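Local structure of pyrroline carboxylate reductase (Plasmodium falciparum, 2RCY) at residues Val198-Thr201 and Ile202-Ser205; Val173-Phe176 and Ile177-Leu180; Gln217-Lys220 and Asp221-Val224; Ser205-Met208 and Val209-Asp213; Gly228-Ala231 and Val232-Ser236. The protein probably reduces pyrroline-5-carboxylate to proline with a nicotinamide cofactor, and is captured here with NADP bound. All coordinates share one frame; numbering follows the deposited sequence. Where two conformers were deposited one is given.

How the contacts relate
All five contacts are local, each along one helix or at its end in the family's dimerisation region, and all touch the second subunit. Contacts 1 and 2 are buried on the successive helices 191-211 and 169-186, which meet through V198, I202, I177 and L180; their chemistry is mainly apolar, with a serine bonded back to the helix backbone in each. Contact 4 shares S205 with contact 1 but runs to the lysine-bearing C-terminal end of helix 191-211, partly in solvent. Contact 3 brings the polar, charged helix 216-223 to NADP, and its L219 packs on contact 4. Contact 5, on helix 229-239, backs contact 3 with small and apolar residues.

Contact 1: Val198-Thr201 and Ile202-Ser205; sequences VLQT and IKGS
The peptide plane at T201 is approached from its two opposite faces by one residue: S205 OG comes to T201 O at 2.7 Å from one face, while S205 N reaches the same oxygen at 3.2 Å from the other. One carbonyl thus accepts two hydrogen bonds, and the serine hydroxyl, which would be costly to bury alone, is satisfied within its own helix. A chi1 of -58° swings OG beside its own backbone N, from where it can reach back one turn. The side-chain amide of Q200, also flat, passes the K203 chain at an angle, OE1 coming within 4.0 Å of K203 CD, while its NE2 makes weak hydrogen bonds to E122 O and G123 O of the second subunit. On the apolar flank V198 and I202 run alongside each other, with V198 CG1 3.7 Å from I202 CD1. Branched aliphatic residues suit this flank: V198 packs on I177 and L180 of helix 169-186, and I202 on I177 and on I202 of the second subunit. Regular i to i+4 bonding, such as I202 N to V198 O at 3.0 Å, marks this as continuous alpha-helix, here part of the helical dimerisation domain of the family.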
loop_
_atom_site.group_PDB
_atom_site.type_symbol
_atom_site.label_atom_id
_atom_site.label_comp_id
_atom_site.label_asym_id
_atom_site.label_seq_id
_atom_site.Cartn_x
_atom_site.Cartn_y
_atom_site.Cartn_z
ATOM N N VAL A 198 20.769 23.826 -4.320
ATOM C CA VAL A 198 19.425 23.752 -3.742
ATOM C C VAL A 198 18.931 25.136 -3.313
ATOM O O VAL A 198 17.848 25.567 -3.720
ATOM C CB VAL A 198 19.356 22.738 -2.559
ATOM C CG1 VAL A 198 18.079 22.914 -1.742
ATOM C CG2 VAL A 198 19.455 21.316 -3.079
ATOM N N LEU A 199 19.736 25.830 -2.511
ATOM C CA LEU A 199 19.372 27.144 -1.984
ATOM C C LEU A 199 19.149 28.188 -3.079
ATOM O O LEU A 199 18.246 29.020 -2.969
ATOM C CB LEU A 199 20.419 27.639 -0.980
ATOM C CG LEU A 199 20.626 26.853 0.320
ATOM C CD1 LEU A 199 21.748 27.473 1.132
ATOM C CD2 LEU A 199 19.349 26.760 1.150
ATOM N N GLN A 200 19.966 28.131 -4.130
ATOM C CA GLN A 200 19.849 29.054 -5.259
ATOM C C GLN A 200 18.651 28.720 -6.150
ATOM O O GLN A 200 18.049 29.611 -6.751
ATOM C CB GLN A 200 21.155 29.082 -6.069
ATOM C CG GLN A 200 21.217 30.124 -7.196
ATOM C CD GLN A 200 20.853 31.535 -6.751
ATOM O OE1 GLN A 200 21.131 31.943 -5.620
ATOM N NE2 GLN A 200 20.232 32.292 -7.649
ATOM N N THR A 201 18.311 27.435 -6.222
ATOM C CA THR A 201 17.148 26.977 -6.980
ATOM C C THR A 201 15.844 27.407 -6.304
ATOM O O THR A 201 14.892 27.802 -6.979
ATOM C CB THR A 201 17.175 25.445 -7.186
ATOM O OG1 THR A 201 18.356 25.084 -7.911
ATOM C CG2 THR A 201 15.965 24.977 -7.968
ATOM N N ILE A 202 15.814 27.336 -4.976
ATOM C CA ILE A 202 14.638 27.746 -4.206
ATOM C C ILE A 202 14.483 29.270 -4.200
ATOM O O ILE A 202 13.375 29.783 -4.385
ATOM C CB ILE A 202 14.665 27.191 -2.758
ATOM C CG1 ILE A 202 14.701 25.659 -2.774
ATOM C CG2 ILE A 202 13.448 27.672 -1.980
ATOM C CD1 ILE A 202 14.997 25.025 -1.429
ATOM N N LYS A 203 15.595 29.977 -4.000
ATOM C CA LYS A 203 15.615 31.441 -4.002
ATOM C C LYS A 203 15.060 32.007 -5.308
ATOM O O LYS A 203 14.262 32.949 -5.296
ATOM C CB LYS A 203 17.036 31.960 -3.751
ATOM C CG LYS A 203 17.164 33.474 -3.701
ATOM C CD LYS A 203 18.553 33.900 -3.242
ATOM C CE LYS A 203 18.726 35.413 -3.294
ATOM N NZ LYS A 203 17.692 36.140 -2.498
ATOM N N GLY A 204 15.481 31.417 -6.423
ATOM C CA GLY A 204 15.017 31.826 -7.743
ATOM C C GLY A 204 13.553 31.513 -7.992
ATOM O O GLY A 204 12.850 32.299 -8.626
ATOM N N SER A 205 13.100 30.366 -7.488
ATOM C CA SER A 205 11.712 29.930 -7.646
ATOM C C SER A 205 10.731 30.834 -6.900
ATOM O O SER A 205 9.689 31.200 -7.443
ATOM C CB SER A 205 11.547 28.483 -7.184
ATOM O OG SER A 205 12.398 27.618 -7.910
#

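Contact 2: Val173-Phe176 and Ile177-Leu180; sequences VYLF and IESL
F176 and L180 make the ring contact: L180 CD1 sits over one face of the phenyl ring, 3.9 Å from its centroid, a CH-pi contact shifted toward the rim beside F176 CE2. With chi1 at -171°, F176 turns its ring along the helix toward the next turn, where the leucine methyl can cover it. I177 likewise folds its CG1 and CD1 back over the preceding turn, CD1 lying 3.4 Å from V173 O and 3.9 Å from V173 CG1. Against this close apolar packing stands a polar side, where L175 CD1 lies 3.5 Å from E178 OE1, a methyl beside a charged oxygen. No side is open to solvent, since all eight residues are buried: the carboxylate forms a salt bridge with K243 and a second, probably weaker one with K220 of the second subunit, which would pay for burying its charge. S179 spends its hydroxyl internally, OG bonding to L175 O at 2.6 Å while S179 N bonds to that oxygen from the opposite face of its plane. Within the chain, I177 and L180 pack helix 169-186 onto V198 and I202 of helix 191-211, while F176 stacks on F176 of the second subunit across the interface.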
loop_
_atom_site.group_PDB
_atom_site.type_symbol
_atom_site.label_atom_id
_atom_site.label_comp_id
_atom_site.label_asym_id
_atom_site.label_seq_id
_atom_site.Cartn_x
_atom_site.Cartn_y
_atom_site.Cartn_z
ATOM N N VAL A 173 10.293 23.208 5.121
ATOM C CA VAL A 173 11.260 23.764 4.175
ATOM C C VAL A 173 12.664 23.235 4.472
ATOM O O VAL A 173 13.377 22.832 3.555
ATOM C CB VAL A 173 11.245 25.318 4.165
ATOM C CG1 VAL A 173 12.080 25.862 3.009
ATOM C CG2 VAL A 173 9.818 25.841 4.065
ATOM N N TYR A 174 13.046 23.220 5.750
ATOM C CA TYR A 174 14.325 22.643 6.179
ATOM C C TYR A 174 14.474 21.192 5.734
ATOM O O TYR A 174 15.539 20.796 5.262
ATOM C CB TYR A 174 14.506 22.727 7.700
ATOM C CG TYR A 174 14.755 24.117 8.254
ATOM C CD1 TYR A 174 15.566 25.037 7.581
ATOM C CD2 TYR A 174 14.202 24.501 9.475
ATOM C CE1 TYR A 174 15.797 26.308 8.104
ATOM C CE2 TYR A 174 14.427 25.765 10.005
ATOM C CZ TYR A 174 15.223 26.663 9.316
ATOM O OH TYR A 174 15.441 27.910 9.852
ATOM N N LEU A 175 13.405 20.410 5.887
ATOM C CA LEU A 175 13.408 19.000 5.496
ATOM C C LEU A 175 13.418 18.838 3.977
ATOM O O LEU A 175 14.061 17.929 3.454
ATOM C CB LEU A 175 12.220 18.252 6.120
ATOM C CG LEU A 175 12.166 16.725 5.967
ATOM C CD1 LEU A 175 13.353 16.038 6.633
ATOM C CD2 LEU A 175 10.865 16.178 6.521
ATOM N N PHE A 176 12.699 19.718 3.284
ATOM C CA PHE A 176 12.719 19.792 1.822
ATOM C C PHE A 176 14.151 20.029 1.335
ATOM O O PHE A 176 14.661 19.275 0.504
ATOM C CB PHE A 176 11.782 20.911 1.353
ATOM C CG PHE A 176 11.548 20.950 -0.135
ATOM C CD1 PHE A 176 10.921 19.895 -0.789
ATOM C CD2 PHE A 176 11.915 22.071 -0.873
ATOM C CE1 PHE A 176 10.692 19.942 -2.161
ATOM C CE2 PHE A 176 11.685 22.130 -2.247
ATOM C CZ PHE A 176 11.073 21.060 -2.891
ATOM N N ILE A 177 14.794 21.061 1.886
ATOM C CA ILE A 177 16.197 21.386 1.603
ATOM C C ILE A 177 17.110 20.210 1.948
ATOM O O ILE A 177 18.007 19.868 1.178
ATOM C CB ILE A 177 16.652 22.667 2.368
ATOM C CG1 ILE A 177 15.856 23.889 1.894
ATOM C CG2 ILE A 177 18.154 22.913 2.199
ATOM C CD1 ILE A 177 15.896 25.079 2.844
ATOM N N GLU A 178 16.858 19.597 3.104
ATOM C CA GLU A 178 17.596 18.422 3.567
ATOM C C GLU A 178 17.501 17.257 2.578
ATOM O O GLU A 178 18.509 16.618 2.272
ATOM C CB GLU A 178 17.077 17.995 4.943
ATOM C CG GLU A 178 17.820 16.839 5.600
ATOM C CD GLU A 178 17.130 16.342 6.863
ATOM O OE1 GLU A 178 16.524 17.166 7.584
ATOM O OE2 GLU A 178 17.200 15.125 7.142
ATOM N N SER A 179 16.292 16.997 2.084
ATOM C CA SER A 179 16.035 15.884 1.166
ATOM C C SER A 179 16.665 16.100 -0.209
ATOM O O SER A 179 17.168 15.159 -0.823
ATOM C CB SER A 179 14.529 15.652 1.014
ATOM O OG SER A 179 13.884 15.617 2.271
ATOM N N LEU A 180 16.628 17.342 -0.686
ATOM C CA LEU A 180 17.200 17.692 -1.985
ATOM C C LEU A 180 18.720 17.538 -1.998
ATOM O O LEU A 180 19.286 17.024 -2.967
ATOM C CB LEU A 180 16.793 19.110 -2.393
ATOM C CG LEU A 180 15.356 19.339 -2.872
ATOM C CD1 LEU A 180 14.992 20.805 -2.753
ATOM C CD2 LEU A 180 15.154 18.847 -4.301
#

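Contact 3: Gln217-Lys220 and Asp221-Val224; sequences QQLK and DNIV. With NAP (NADP nicotinamide-adenine-dinucleotide phosphate), chain P.
I223 rests its CG1 3.7 Å from L219 O in the preceding turn and presents its CG2 methyl to the nicotinamide end of NADP, 3.4 Å from N7N of the cofactor. I223 O and N222 O approach O7N at 3.2 and 3.3 Å; the two ends of the carboxamide may be exchanged in the model, since an NH2 would probably suit the two carbonyls better. A branched aliphatic residue suits the spot by packing against the carboxamide while its carbonyl stays available. What places these groups is the preceding turn. Q217 O and Q218 O receive the amides of D221 and N222 in ordinary i to i+4 bonds, the second at 3.0 Å. After that the bonding tightens to i+3: I223 N makes only a weak bond to K220 O, and V224 N bonds to D221 O at 3.0 Å. This is the C-terminal end of helix 216-223 passing into the loop that carries S225, whose OG is hydrogen-bonded to the cofactor. A chi1 of -62° puts the N222 side chain near Q218 O. V224 CG2 rests 3.4 Å from K220 O. Further out, K220 NZ is 4.6 Å from D221 OD1, too far for a salt bridge, though the opposite charges may still attract; NZ also makes a long, weak ion pair with E178 OE1 of the second subunit. D221 OD2 instead accepts a hydrogen bond from Q217 NE2 of the third subunit, and Q217 NE2 returns one to D221 there. The second subunit holds the same cofactor through backbone atoms of Q14, M15, V66 and G92.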
loop_
_atom_site.group_PDB
_atom_site.type_symbol
_atom_site.label_atom_id
_atom_site.label_comp_id
_atom_site.label_asym_id
_atom_site.label_seq_id
_atom_site.Cartn_x
_atom_site.Cartn_y
_atom_site.Cartn_z
ATOM N N GLN A 217 1.321 27.295 -10.812
ATOM C CA GLN A 217 1.145 26.085 -11.610
ATOM C C GLN A 217 1.572 26.290 -13.061
ATOM O O GLN A 217 2.079 25.363 -13.699
ATOM C CB GLN A 217 -0.302 25.593 -11.549
ATOM C CG GLN A 217 -0.865 25.425 -10.140
ATOM C CD GLN A 217 -1.674 26.627 -9.673
ATOM O OE1 GLN A 217 -1.351 27.775 -9.987
ATOM N NE2 GLN A 217 -2.736 26.363 -8.917
ATOM N N GLN A 218 1.359 27.501 -13.578
ATOM C CA GLN A 218 1.803 27.856 -14.923
ATOM C C GLN A 218 3.321 27.983 -14.970
ATOM O O GLN A 218 3.948 27.592 -15.954
ATOM C CB GLN A 218 1.151 29.153 -15.401
ATOM C CG GLN A 218 1.246 29.351 -16.909
ATOM C CD GLN A 218 0.756 30.708 -17.371
ATOM O OE1 GLN A 218 1.318 31.294 -18.295
ATOM N NE2 GLN A 218 -0.296 31.212 -16.735
ATOM N N LEU A 219 3.898 28.527 -13.901
ATOM C CA LEU A 219 5.346 28.626 -13.765
ATOM C C LEU A 219 5.976 27.237 -13.716
ATOM O O LEU A 219 7.074 27.025 -14.235
ATOM C CB LEU A 219 5.722 29.431 -12.514
ATOM C CG LEU A 219 5.346 30.916 -12.466
ATOM C CD1 LEU A 219 5.531 31.469 -11.065
ATOM C CD2 LEU A 219 6.147 31.735 -13.469
ATOM N N LYS A 220 5.262 26.301 -13.092
ATOM C CA LYS A 220 5.658 24.897 -13.031
ATOM C C LYS A 220 5.571 24.247 -14.411
ATOM O O LYS A 220 6.452 23.474 -14.795
ATOM C CB LYS A 220 4.757 24.147 -12.050
ATOM C CG LYS A 220 5.216 22.734 -11.705
ATOM C CD LYS A 220 4.070 21.732 -11.821
ATOM C CE LYS A 220 2.862 22.137 -11.001
ATOM N NZ LYS A 220 1.696 21.266 -11.278
ATOM N N ASP A 221 4.503 24.565 -15.143
ATOM C CA ASP A 221 4.280 24.050 -16.494
ATOM C C ASP A 221 5.380 24.473 -17.461
ATOM O O ASP A 221 5.818 23.674 -18.294
ATOM C CB ASP A 221 2.916 24.503 -17.026
ATOM C CG ASP A 221 1.754 23.708 -16.443
ATOM O OD1 ASP A 221 1.979 22.819 -15.593
ATOM O OD2 ASP A 221 0.603 23.975 -16.842
ATOM N N ASN A 222 5.823 25.724 -17.337
ATOM C CA ASN A 222 6.856 26.298 -18.209
ATOM C C ASN A 222 8.184 25.542 -18.174
ATOM O O ASN A 222 8.923 25.525 -19.160
ATOM C CB ASN A 222 7.099 27.772 -17.866
ATOM C CG ASN A 222 5.867 28.645 -18.071
ATOM O OD1 ASN A 222 5.722 29.682 -17.427
ATOM N ND2 ASN A 222 4.978 28.233 -18.967
ATOM N N ILE A 223 8.475 24.919 -17.036
ATOM C CA ILE A 223 9.708 24.156 -16.847
ATOM C C ILE A 223 9.654 22.780 -17.521
ATOM O O ILE A 223 10.688 22.215 -17.883
ATOM C CB ILE A 223 10.047 24.028 -15.345
ATOM C CG1 ILE A 223 10.381 25.408 -14.782
ATOM C CG2 ILE A 223 11.222 23.082 -15.108
ATOM C CD1 ILE A 223 10.528 25.431 -13.308
ATOM N N VAL A 224 8.444 22.259 -17.699
ATOM C CA VAL A 224 8.247 20.934 -18.277
ATOM C C VAL A 224 8.378 20.970 -19.802
ATOM O O VAL A 224 7.409 21.246 -20.517
ATOM C CB VAL A 224 6.884 20.326 -17.857
ATOM C CG1 VAL A 224 6.801 18.866 -18.256
ATOM C CG2 VAL A 224 6.683 20.462 -16.360
HETATM P PA NAP P . 9.912 24.518 -25.636
HETATM O O1A NAP P . 9.108 25.462 -24.774
HETATM O O2A NAP P . 9.189 23.492 -26.479
HETATM O O5B NAP P . 10.884 25.409 -26.568
HETATM C C5B NAP P . 11.350 24.972 -27.847
HETATM C C4B NAP P . 11.317 26.139 -28.828
HETATM O O4B NAP P . 12.107 25.861 -29.992
HETATM C C3B NAP P . 9.901 26.421 -29.311
HETATM O O3B NAP P . 9.511 27.743 -28.927
HETATM C C2B NAP P . 9.946 26.301 -30.823
HETATM O O2B NAP P . 9.248 27.371 -31.464
HETATM C C1B NAP P . 11.432 26.328 -31.164
HETATM N N9A NAP P . 11.761 25.498 -32.360
HETATM C C8A NAP P . 11.066 24.446 -32.822
HETATM N N7A NAP P . 11.671 23.956 -33.928
HETATM C C5A NAP P . 12.762 24.711 -34.159
HETATM C C6A NAP P . 13.754 24.685 -35.134
HETATM N N6A NAP P . 13.731 23.748 -36.113
HETATM N N1A NAP P . 14.744 25.606 -35.095
HETATM C C2A NAP P . 14.777 26.541 -34.130
HETATM N N3A NAP P . 13.828 26.586 -33.178
HETATM C C4A NAP P . 12.814 25.681 -33.167
HETATM O O3 NAP P . 10.970 23.741 -24.699
HETATM P PN NAP P . 11.763 24.485 -23.508
HETATM O O1N NAP P . 11.081 24.139 -22.205
HETATM O O2N NAP P . 11.970 25.934 -23.881
HETATM O O5D NAP P . 13.198 23.756 -23.512
HETATM C C5D NAP P . 14.114 23.910 -24.595
HETATM C C4D NAP P . 15.460 23.303 -24.215
HETATM O O4D NAP P . 15.944 23.881 -22.998
HETATM C C3D NAP P . 15.359 21.801 -23.994
HETATM O O3D NAP P . 16.411 21.162 -24.721
HETATM C C2D NAP P . 15.538 21.600 -22.499
HETATM O O2D NAP P . 16.293 20.422 -22.199
HETATM C C1D NAP P . 16.273 22.855 -22.050
HETATM N N1N NAP P . 15.932 23.252 -20.678
HETATM C C2N NAP P . 14.696 23.679 -20.364
HETATM C C3N NAP P . 14.384 24.058 -19.058
HETATM C C7N NAP P . 13.008 24.543 -18.714
HETATM O O7N NAP P . 12.045 24.565 -19.636
HETATM N N7N NAP P . 12.768 24.947 -17.548
HETATM C C4N NAP P . 15.364 23.990 -18.070
HETATM C C5N NAP P . 16.634 23.547 -18.419
HETATM C C6N NAP P . 16.890 23.183 -19.740
HETATM P P2B NAP P . 7.648 27.332 -31.687
HETATM O O1X NAP P . 7.415 28.391 -32.744
HETATM O O2X NAP P . 7.343 25.922 -32.139
HETATM O O3X NAP P . 7.069 27.681 -30.334
#

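Contact 4: Ser205-Met208 and Val209-Asp213; sequences SVEM and VKKSD
E207 and K211, one turn apart, meet at a slant, with the lysine's extended chain passing the bent glutamate: K211 CE lies 3.7 Å from E207 OE2, and NZ 3.8 Å from E207 CG. The charges themselves are 4.1 Å apart from E207 OE2 to K211 NZ, beyond a salt bridge, so any attraction is probably modest. V206 and K210 are arranged differently, nearly abreast and headed in a common direction, with V206 CG1 3.9 Å from K210 CE; the lysine lends its methylene stem to the valine while its ammonium group extends outward. Such long, flexible, charged chains suit the exposed side of a helix near its end, and helix 191-211 is indeed closing here. S212 is the first residue to leave helical backbone angles, yet S212 N still bonds to M208 O at 2.9 Å, and S212 OG bonds onward to Q214 N, the pattern of an ST turn. On the inner side V209 brings CG2 to 3.2 Å from S205 O, a position fixed by a chi1 of -179°, which sets that methyl beside its own backbone N. M208, a selenomethionine, bends twice, with chi2 at -72° and chi3 at -50°; its CE packs on L219 of helix 216-223, and the side chain also touches Y174 of the second subunit. V209 faces the same helix, touching L219 and V216.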
loop_
_atom_site.group_PDB
_atom_site.type_symbol
_atom_site.label_atom_id
_atom_site.label_comp_id
_atom_site.label_asym_id
_atom_site.label_seq_id
_atom_site.Cartn_x
_atom_site.Cartn_y
_atom_site.Cartn_z
ATOM N N SER A 205 13.100 30.366 -7.488
ATOM C CA SER A 205 11.712 29.930 -7.646
ATOM C C SER A 205 10.731 30.834 -6.900
ATOM O O SER A 205 9.689 31.200 -7.443
ATOM C CB SER A 205 11.547 28.483 -7.184
ATOM O OG SER A 205 12.398 27.618 -7.910
ATOM N N VAL A 206 11.073 31.184 -5.660
ATOM C CA VAL A 206 10.267 32.094 -4.839
ATOM C C VAL A 206 10.138 33.464 -5.511
ATOM O O VAL A 206 9.043 34.027 -5.584
ATOM C CB VAL A 206 10.850 32.232 -3.404
ATOM C CG1 VAL A 206 10.137 33.325 -2.616
ATOM C CG2 VAL A 206 10.752 30.910 -2.665
ATOM N N GLU A 207 11.259 33.975 -6.017
ATOM C CA GLU A 207 11.299 35.263 -6.705
ATOM C C GLU A 207 10.431 35.274 -7.962
ATOM O O GLU A 207 9.793 36.282 -8.273
ATOM C CB GLU A 207 12.741 35.629 -7.062
ATOM C CG GLU A 207 13.029 37.121 -7.010
ATOM C CD GLU A 207 13.123 37.647 -5.588
ATOM O OE1 GLU A 207 13.916 37.089 -4.797
ATOM O OE2 GLU A 207 12.408 38.619 -5.261
HETATM N N MSE A 208 10.414 34.149 -8.677
HETATM C CA MSE A 208 9.582 33.982 -9.866
HETATM C C MSE A 208 8.095 34.089 -9.537
HETATM O O MSE A 208 7.341 34.714 -10.275
HETATM C CB MSE A 208 9.863 32.639 -10.539
HETATM C CG MSE A 208 11.196 32.548 -11.272
HETATM SE SE MSE A 208 11.294 33.564 -12.938
HETATM C CE MSE A 208 9.668 32.939 -13.795
ATOM N N VAL A 209 7.688 33.477 -8.426
ATOM C CA VAL A 209 6.299 33.524 -7.965
ATOM C C VAL A 209 5.886 34.957 -7.618
ATOM O O VAL A 209 4.802 35.408 -7.996
ATOM C CB VAL A 209 6.060 32.587 -6.747
ATOM C CG1 VAL A 209 4.602 32.627 -6.302
ATOM C CG2 VAL A 209 6.465 31.158 -7.076
ATOM N N LYS A 210 6.766 35.666 -6.913
ATOM C CA LYS A 210 6.507 37.036 -6.469
ATOM C C LYS A 210 6.376 38.014 -7.631
ATOM O O LYS A 210 5.468 38.846 -7.650
ATOM C CB LYS A 210 7.615 37.515 -5.530
ATOM C CG LYS A 210 7.645 36.831 -4.179
ATOM C CD LYS A 210 8.678 37.480 -3.281
ATOM C CE LYS A 210 8.679 36.853 -1.902
ATOM N NZ LYS A 210 9.639 37.535 -0.990
ATOM N N LYS A 211 7.281 37.897 -8.599
ATOM C CA LYS A 211 7.406 38.880 -9.675
ATOM C C LYS A 211 6.548 38.584 -10.904
ATOM O O LYS A 211 6.145 39.507 -11.613
ATOM C CB LYS A 211 8.873 39.044 -10.080
ATOM C CG LYS A 211 9.716 39.767 -9.044
ATOM C CD LYS A 211 11.169 39.846 -9.469
ATOM C CE LYS A 211 12.009 40.556 -8.420
ATOM N NZ LYS A 211 13.462 40.489 -8.743
ATOM N N SER A 212 6.275 37.307 -11.154
ATOM C CA SER A 212 5.490 36.907 -12.323
ATOM C C SER A 212 3.994 37.120 -12.126
ATOM O O SER A 212 3.478 37.005 -11.010
ATOM C CB SER A 212 5.767 35.448 -12.694
ATOM O OG SER A 212 4.961 35.032 -13.784
ATOM N N ASP A 213 3.318 37.437 -13.228
ATOM C CA ASP A 213 1.865 37.591 -13.259
ATOM C C ASP A 213 1.185 36.232 -13.409
ATOM O O ASP A 213 -0.014 36.088 -13.152
ATOM C CB ASP A 213 1.450 38.525 -14.405
ATOM C CG ASP A 213 1.932 38.042 -15.769
ATOM O OD1 ASP A 213 3.142 37.761 -15.923
ATOM O OD2 ASP A 213 1.097 37.955 -16.695
#

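Contact 5: Gly228-Ala231 and Val232-Ser236; sequences GITA and VGLYS
Helix 229-239 follows closely on the cofactor-binding residue S225, and its opening turns join G228-A231 to V232-S236 in the dimerisation region. The start is loosely bonded: I229 O takes weak hydrogen bonds from both V232 N, at 3.1 Å, and G233 N, at 3.3 Å, mixing i+3 and i+4 partners. One turn later the bonding becomes regular, L234 N to T230 O at 2.9 Å and Y235 N to A231 O at 3.0 Å. T230 and L234 extend in company from successive turns, and their methyls meet loosely, T230 CG2 being 4.2 Å from L234 CD2. V232 packs against the turn before it, its CG2 3.8 Å from G228 O, and its apolar side chain also meets K256 of the second subunit and K186 of the fourth. A231 is small, and its methyl leaves room for V224 and for the same K186 of the fourth subunit. Y235 sets its CB 3.2 Å from A231 O, and chi1 of -174° carries the ring away from this turn, toward other subunits. There the ring forms a cation-pi contact with K186 of the fourth subunit, while its hydroxyl is hydrogen-bonded to N248 ND2 of the third, the tyrosine serving through both its ring and its hydroxyl. Within the chain, V224 fits against A231 and L234, I223 against T230 and K220 against L234, packing helix 229-239 against helix 216-223 and the loop after it, with C168 of the second subunit packed on I229 and T230.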
loop_
_atom_site.group_PDB
_atom_site.type_symbol
_atom_site.label_atom_id
_atom_site.label_comp_id
_atom_site.label_asym_id
_atom_site.label_seq_id
_atom_site.Cartn_x
_atom_site.Cartn_y
_atom_site.Cartn_z
ATOM N N GLY A 228 10.662 15.612 -21.835
ATOM C CA GLY A 228 11.926 15.947 -21.181
ATOM C C GLY A 228 12.164 15.357 -19.803
ATOM O O GLY A 228 11.503 14.402 -19.394
ATOM N N ILE A 229 13.117 15.957 -19.092
ATOM C CA ILE A 229 13.617 15.455 -17.810
ATOM C C ILE A 229 12.705 15.815 -16.631
ATOM O O ILE A 229 12.430 14.972 -15.773
ATOM C CB ILE A 229 15.056 15.973 -17.544
ATOM C CG1 ILE A 229 15.975 15.625 -18.720
ATOM C CG2 ILE A 229 15.608 15.408 -16.237
ATOM C CD1 ILE A 229 17.348 16.264 -18.650
ATOM N N THR A 230 12.246 17.066 -16.603
ATOM C CA THR A 230 11.396 17.583 -15.530
ATOM C C THR A 230 10.067 16.833 -15.440
ATOM O O THR A 230 9.544 16.606 -14.344
ATOM C CB THR A 230 11.157 19.100 -15.700
ATOM O OG1 THR A 230 12.406 19.789 -15.571
ATOM C CG2 THR A 230 10.194 19.629 -14.653
ATOM N N ALA A 231 9.542 16.441 -16.597
ATOM C CA ALA A 231 8.309 15.665 -16.683
ATOM C C ALA A 231 8.399 14.341 -15.919
ATOM O O ALA A 231 7.434 13.918 -15.287
ATOM C CB ALA A 231 7.951 15.416 -18.139
ATOM N N VAL A 232 9.566 13.703 -15.980
ATOM C CA VAL A 232 9.817 12.435 -15.297
ATOM C C VAL A 232 9.921 12.619 -13.775
ATOM O O VAL A 232 9.398 11.807 -13.009
ATOM C CB VAL A 232 11.073 11.726 -15.880
ATOM C CG1 VAL A 232 11.498 10.544 -15.020
ATOM C CG2 VAL A 232 10.803 11.268 -17.304
ATOM N N GLY A 233 10.583 13.695 -13.353
ATOM C CA GLY A 233 10.701 14.038 -11.935
ATOM C C GLY A 233 9.378 14.412 -11.288
ATOM O O GLY A 233 9.131 14.072 -10.129
ATOM N N LEU A 234 8.533 15.117 -12.038
ATOM C CA LEU A 234 7.202 15.510 -11.568
ATOM C C LEU A 234 6.233 14.334 -11.506
ATOM O O LEU A 234 5.410 14.245 -10.593
ATOM C CB LEU A 234 6.632 16.631 -12.445
ATOM C CG LEU A 234 6.536 18.047 -11.864
ATOM C CD1 LEU A 234 7.712 18.407 -10.960
ATOM C CD2 LEU A 234 6.395 19.060 -12.985
ATOM N N TYR A 235 6.341 13.445 -12.492
ATOM C CA TYR A 235 5.576 12.201 -12.557
ATOM C C TYR A 235 5.834 11.343 -11.320
ATOM O O TYR A 235 4.920 10.704 -10.792
ATOM C CB TYR A 235 5.985 11.446 -13.822
ATOM C CG TYR A 235 5.205 10.194 -14.153
ATOM C CD1 TYR A 235 3.866 10.260 -14.532
ATOM C CD2 TYR A 235 5.826 8.946 -14.139
ATOM C CE1 TYR A 235 3.157 9.111 -14.858
ATOM C CE2 TYR A 235 5.126 7.791 -14.467
ATOM C CZ TYR A 235 3.794 7.882 -14.826
ATOM O OH TYR A 235 3.094 6.744 -15.149
ATOM N N SER A 236 7.086 11.347 -10.865
ATOM C CA SER A 236 7.495 10.633 -9.662
ATOM C C SER A 236 6.860 11.227 -8.402
ATOM O O SER A 236 6.438 10.488 -7.512
ATOM C CB SER A 236 9.020 10.641 -9.544
ATOM O OG SER A 236 9.448 9.993 -8.360
#